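Local structure of oxidoreductase (3Q2K) at residues 124-136 and 342-354. The protein probably oxidises C-3 of a UDP-linked N-acetylglucosaminuronic acid with NAD, a step in making 2,3-diacetamido-2,3-dideoxy-D-mannuronic acid. Numbering follows the deposited sequence.
Sequences PMATRWEDGKRMV and GREGLQSLALLTA
With chi1 at 176°, Trp129 carries its indole away from its own backbone N and across to helix 342-354, where the six-membered ring sits as a knob among Leu346, Leu349, Ala350 and Thr353. Its CZ3 lies 3.6 Å from Ala350 CB, while Leu346 O and Leu349 CG meet the ring at its edge. Lys133 CD lies over one face, toward its rim, and the indole NE1 is hydrogen-bonded to the main-chain O of Asp370, the last residue of the chain. Thr353 rests against the root of the same side chain, OG1 3.6 Å from Trp129 CB; that hydroxyl is already given to Leu349 O, 2.8 Å away, on the face of the carbonyl opposite to Thr353 N.

The exchange is mutual. Leu346 enters the hole formed by Trp129, Gly132, Lys133 and Val136, its CD2 3.6 Å from Gly132 C, and its CD1 meets Val136 CG2 tip to tip at 3.7 Å. Leu349 puts CD2 3.8 Å from Gly132 CA, so the leucine methyl packs directly on the helix backbone. Before the helix, Met125, with CG between its backbone N and carbonyl carbon (chi1 57°), sets SD against the bare backbone of Gly345, 3.4 Å from Leu346 N. At the other end, Val136 CG1 lies over one face of the Arg343 guanidinium, which is paired with Asp140 and with Glu199 of the second subunit.

Segments 129-136 and 342-354 run antiparallel, with 173° between their directions and axes 9.9 Å apart at closest approach, joining the NAD-binding Rossmann domain to the C-terminal alpha/beta domain of this GFO/IDH/MocA enzyme. Beyond 124-136, Ala126 and Met135 pack on Pro106 of helix 105-114; beyond 342-354, Leu351 reaches helix 210-220 and strand 223-231 of the large mixed sheet.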
# COMPACT_ATOMS: atom_id res chain seq x y z
N PRO C 124 25.48 -18.66 -9.71
CA PRO C 124 24.78 -18.96 -8.47
C PRO C 124 24.00 -20.24 -8.74
O PRO C 124 23.94 -20.69 -9.89
CB PRO C 124 23.81 -17.78 -8.38
CG PRO C 124 23.40 -17.61 -9.82
CD PRO C 124 24.68 -17.82 -10.62
N MET C 125 23.36 -20.82 -7.73
CA MET C 125 22.79 -22.15 -7.94
C MET C 125 21.58 -22.11 -8.86
O MET C 125 21.18 -23.14 -9.41
CB MET C 125 22.38 -22.77 -6.60
CG MET C 125 21.39 -21.96 -5.75
SD MET C 125 21.27 -22.50 -4.01
CE MET C 125 20.84 -24.22 -4.29
N ALA C 126 20.93 -20.96 -8.98
CA ALA C 126 19.82 -20.85 -9.93
C ALA C 126 19.59 -19.36 -10.14
O ALA C 126 20.32 -18.55 -9.58
CB ALA C 126 18.56 -21.47 -9.34
N THR C 127 18.62 -19.01 -10.98
CA THR C 127 18.25 -17.62 -11.23
C THR C 127 16.84 -17.40 -10.68
O THR C 127 16.36 -16.27 -10.60
CB THR C 127 18.25 -17.35 -12.75
OG1 THR C 127 17.45 -18.38 -13.35
CG2 THR C 127 19.63 -17.52 -13.38
N ARG C 128 16.13 -18.47 -10.31
CA ARG C 128 14.80 -18.33 -9.73
C ARG C 128 14.68 -18.95 -8.35
O ARG C 128 15.20 -20.04 -8.11
CB ARG C 128 13.76 -18.92 -10.68
CG ARG C 128 13.65 -18.08 -11.94
CD ARG C 128 13.24 -18.92 -13.14
NE ARG C 128 12.93 -18.05 -14.27
CZ ARG C 128 12.20 -18.38 -15.33
NH1 ARG C 128 11.68 -19.59 -15.50
NH2 ARG C 128 11.97 -17.50 -16.29
N TRP C 129 14.01 -18.25 -7.44
CA TRP C 129 13.91 -18.78 -6.08
C TRP C 129 13.39 -20.21 -6.02
O TRP C 129 14.00 -21.12 -5.45
CB TRP C 129 13.08 -17.83 -5.21
CG TRP C 129 12.80 -18.26 -3.81
CD1 TRP C 129 11.56 -18.45 -3.26
CD2 TRP C 129 13.74 -18.58 -2.77
NE1 TRP C 129 11.67 -18.86 -1.95
CE2 TRP C 129 13.00 -18.96 -1.64
CE3 TRP C 129 15.14 -18.61 -2.71
CZ2 TRP C 129 13.60 -19.33 -0.43
CZ3 TRP C 129 15.74 -18.95 -1.50
CH2 TRP C 129 14.97 -19.32 -0.38
N GLU C 130 12.28 -20.47 -6.69
CA GLU C 130 11.60 -21.76 -6.61
C GLU C 130 12.51 -22.84 -7.20
O GLU C 130 12.50 -23.96 -6.72
CB GLU C 130 10.27 -21.76 -7.37
CG GLU C 130 9.11 -21.12 -6.60
CD GLU C 130 8.96 -21.68 -5.20
OE1 GLU C 130 9.19 -22.89 -5.00
OE2 GLU C 130 8.62 -20.93 -4.26
N ASP C 131 13.34 -22.50 -8.18
CA ASP C 131 14.12 -23.55 -8.84
C ASP C 131 15.20 -23.92 -7.84
O ASP C 131 15.57 -25.08 -7.70
CB ASP C 131 14.78 -23.10 -10.15
CG ASP C 131 13.78 -22.75 -11.24
OD1 ASP C 131 12.59 -23.09 -11.06
OD2 ASP C 131 14.12 -22.14 -12.27
N GLY C 132 15.75 -22.91 -7.17
CA GLY C 132 16.79 -23.21 -6.19
C GLY C 132 16.26 -24.05 -5.03
O GLY C 132 16.96 -24.96 -4.59
N LYS C 133 15.07 -23.76 -4.50
CA LYS C 133 14.44 -24.67 -3.55
C LYS C 133 14.26 -26.10 -4.06
O LYS C 133 14.50 -27.08 -3.34
CB LYS C 133 13.11 -24.12 -3.01
CG LYS C 133 13.29 -22.95 -2.03
CD LYS C 133 12.01 -22.55 -1.31
CE LYS C 133 10.98 -22.18 -2.37
NZ LYS C 133 9.82 -21.38 -1.90
N ARG C 134 13.82 -26.26 -5.30
CA ARG C 134 13.60 -27.58 -5.88
C ARG C 134 14.92 -28.33 -6.04
O ARG C 134 14.95 -29.53 -5.75
CB ARG C 134 12.94 -27.43 -7.25
CG ARG C 134 11.58 -28.09 -7.37
CD ARG C 134 11.27 -28.14 -8.86
NE ARG C 134 11.38 -26.82 -9.48
CZ ARG C 134 10.55 -25.79 -9.31
NH1 ARG C 134 10.77 -24.64 -9.93
NH2 ARG C 134 9.48 -25.89 -8.52
N MET C 135 15.99 -27.66 -6.46
CA MET C 135 17.32 -28.28 -6.51
C MET C 135 17.61 -28.87 -5.13
O MET C 135 17.89 -30.06 -5.03
CB MET C 135 18.45 -27.27 -6.72
CG MET C 135 18.50 -26.51 -8.02
SD MET C 135 19.83 -25.33 -7.73
CE MET C 135 21.25 -26.41 -7.85
N VAL C 136 17.63 -28.04 -4.09
CA VAL C 136 17.85 -28.52 -2.73
C VAL C 136 16.96 -29.67 -2.26
O VAL C 136 17.38 -30.68 -1.67
CB VAL C 136 17.72 -27.38 -1.70
CG1 VAL C 136 18.03 -27.86 -0.29
CG2 VAL C 136 18.65 -26.27 -2.14
N GLY C 342 23.98 -26.72 -0.44
CA GLY C 342 22.75 -26.22 -1.04
C GLY C 342 22.15 -25.08 -0.25
O GLY C 342 21.88 -24.03 -0.83
N ARG C 343 21.96 -25.26 1.06
CA ARG C 343 21.28 -24.26 1.88
C ARG C 343 22.11 -23.00 2.09
O ARG C 343 21.59 -21.88 2.08
CB ARG C 343 20.90 -24.82 3.25
CG ARG C 343 19.81 -25.88 3.13
CD ARG C 343 19.63 -26.68 4.41
NE ARG C 343 18.32 -27.33 4.31
CZ ARG C 343 18.09 -28.46 3.66
NH1 ARG C 343 19.06 -29.12 3.04
NH2 ARG C 343 16.87 -28.96 3.59
N GLU C 344 23.41 -23.18 2.28
CA GLU C 344 24.36 -22.08 2.20
C GLU C 344 24.09 -21.21 0.98
O GLU C 344 24.08 -19.98 1.06
CB GLU C 344 25.77 -22.64 2.06
CG GLU C 344 26.77 -22.14 3.08
CD GLU C 344 26.07 -21.65 4.32
OE1 GLU C 344 26.33 -20.49 4.66
OE2 GLU C 344 25.23 -22.37 4.90
N GLY C 345 23.84 -21.87 -0.15
CA GLY C 345 23.66 -21.25 -1.46
C GLY C 345 22.29 -20.61 -1.62
O GLY C 345 22.16 -19.61 -2.32
N LEU C 346 21.30 -21.14 -0.91
CA LEU C 346 19.97 -20.53 -0.89
C LEU C 346 20.01 -19.19 -0.16
O LEU C 346 19.25 -18.29 -0.48
CB LEU C 346 18.92 -21.44 -0.26
CG LEU C 346 18.36 -22.68 -0.96
CD1 LEU C 346 17.45 -23.47 0.02
CD2 LEU C 346 17.63 -22.27 -2.22
N GLN C 347 20.92 -19.04 0.80
CA GLN C 347 20.96 -17.84 1.61
C GLN C 347 21.21 -16.68 0.64
O GLN C 347 20.49 -15.68 0.63
CB GLN C 347 22.09 -17.93 2.63
CG GLN C 347 21.70 -17.65 4.06
CD GLN C 347 20.54 -18.49 4.55
OE1 GLN C 347 20.51 -18.86 5.72
NE2 GLN C 347 19.58 -18.79 3.68
N SER C 348 22.22 -16.76 -0.22
CA SER C 348 22.42 -15.63 -1.13
C SER C 348 21.38 -15.62 -2.26
O SER C 348 21.00 -14.56 -2.75
CB SER C 348 23.85 -15.76 -1.65
OG SER C 348 23.83 -16.80 -2.61
N LEU C 349 20.88 -16.78 -2.69
CA LEU C 349 19.82 -16.76 -3.70
C LEU C 349 18.61 -15.99 -3.17
O LEU C 349 17.96 -15.27 -3.91
CB LEU C 349 19.36 -18.17 -4.09
CG LEU C 349 18.29 -18.19 -5.19
CD1 LEU C 349 18.74 -17.37 -6.39
CD2 LEU C 349 18.00 -19.62 -5.70
N ALA C 350 18.30 -16.18 -1.89
CA ALA C 350 17.22 -15.45 -1.25
C ALA C 350 17.39 -13.93 -1.20
O ALA C 350 16.43 -13.22 -1.52
CB ALA C 350 16.92 -16.01 0.14
N LEU C 351 18.55 -13.41 -0.81
CA LEU C 351 18.84 -11.99 -1.00
C LEU C 351 18.77 -11.49 -2.44
O LEU C 351 18.29 -10.39 -2.69
CB LEU C 351 20.26 -11.69 -0.51
CG LEU C 351 20.38 -11.65 1.01
CD1 LEU C 351 21.84 -11.46 1.36
CD2 LEU C 351 19.57 -10.44 1.46
N LEU C 352 19.29 -12.25 -3.40
CA LEU C 352 19.23 -11.77 -4.77
C LEU C 352 17.75 -11.71 -5.11
O LEU C 352 17.34 -10.78 -5.80
CB LEU C 352 19.90 -12.72 -5.78
CG LEU C 352 21.37 -12.98 -5.47
CD1 LEU C 352 21.89 -14.14 -6.32
CD2 LEU C 352 22.18 -11.71 -5.70
N THR C 353 16.99 -12.72 -4.70
CA THR C 353 15.57 -12.72 -5.07
C THR C 353 14.91 -11.48 -4.46
O THR C 353 14.16 -10.74 -5.10
CB THR C 353 14.84 -14.00 -4.59
OG1 THR C 353 15.48 -15.15 -5.16
CG2 THR C 353 13.39 -14.05 -5.07
N ALA C 354 15.23 -11.23 -3.19
CA ALA C 354 14.64 -10.09 -2.49
C ALA C 354 15.03 -8.77 -3.16
O ALA C 354 14.21 -7.89 -3.44
CB ALA C 354 15.08 -10.11 -1.00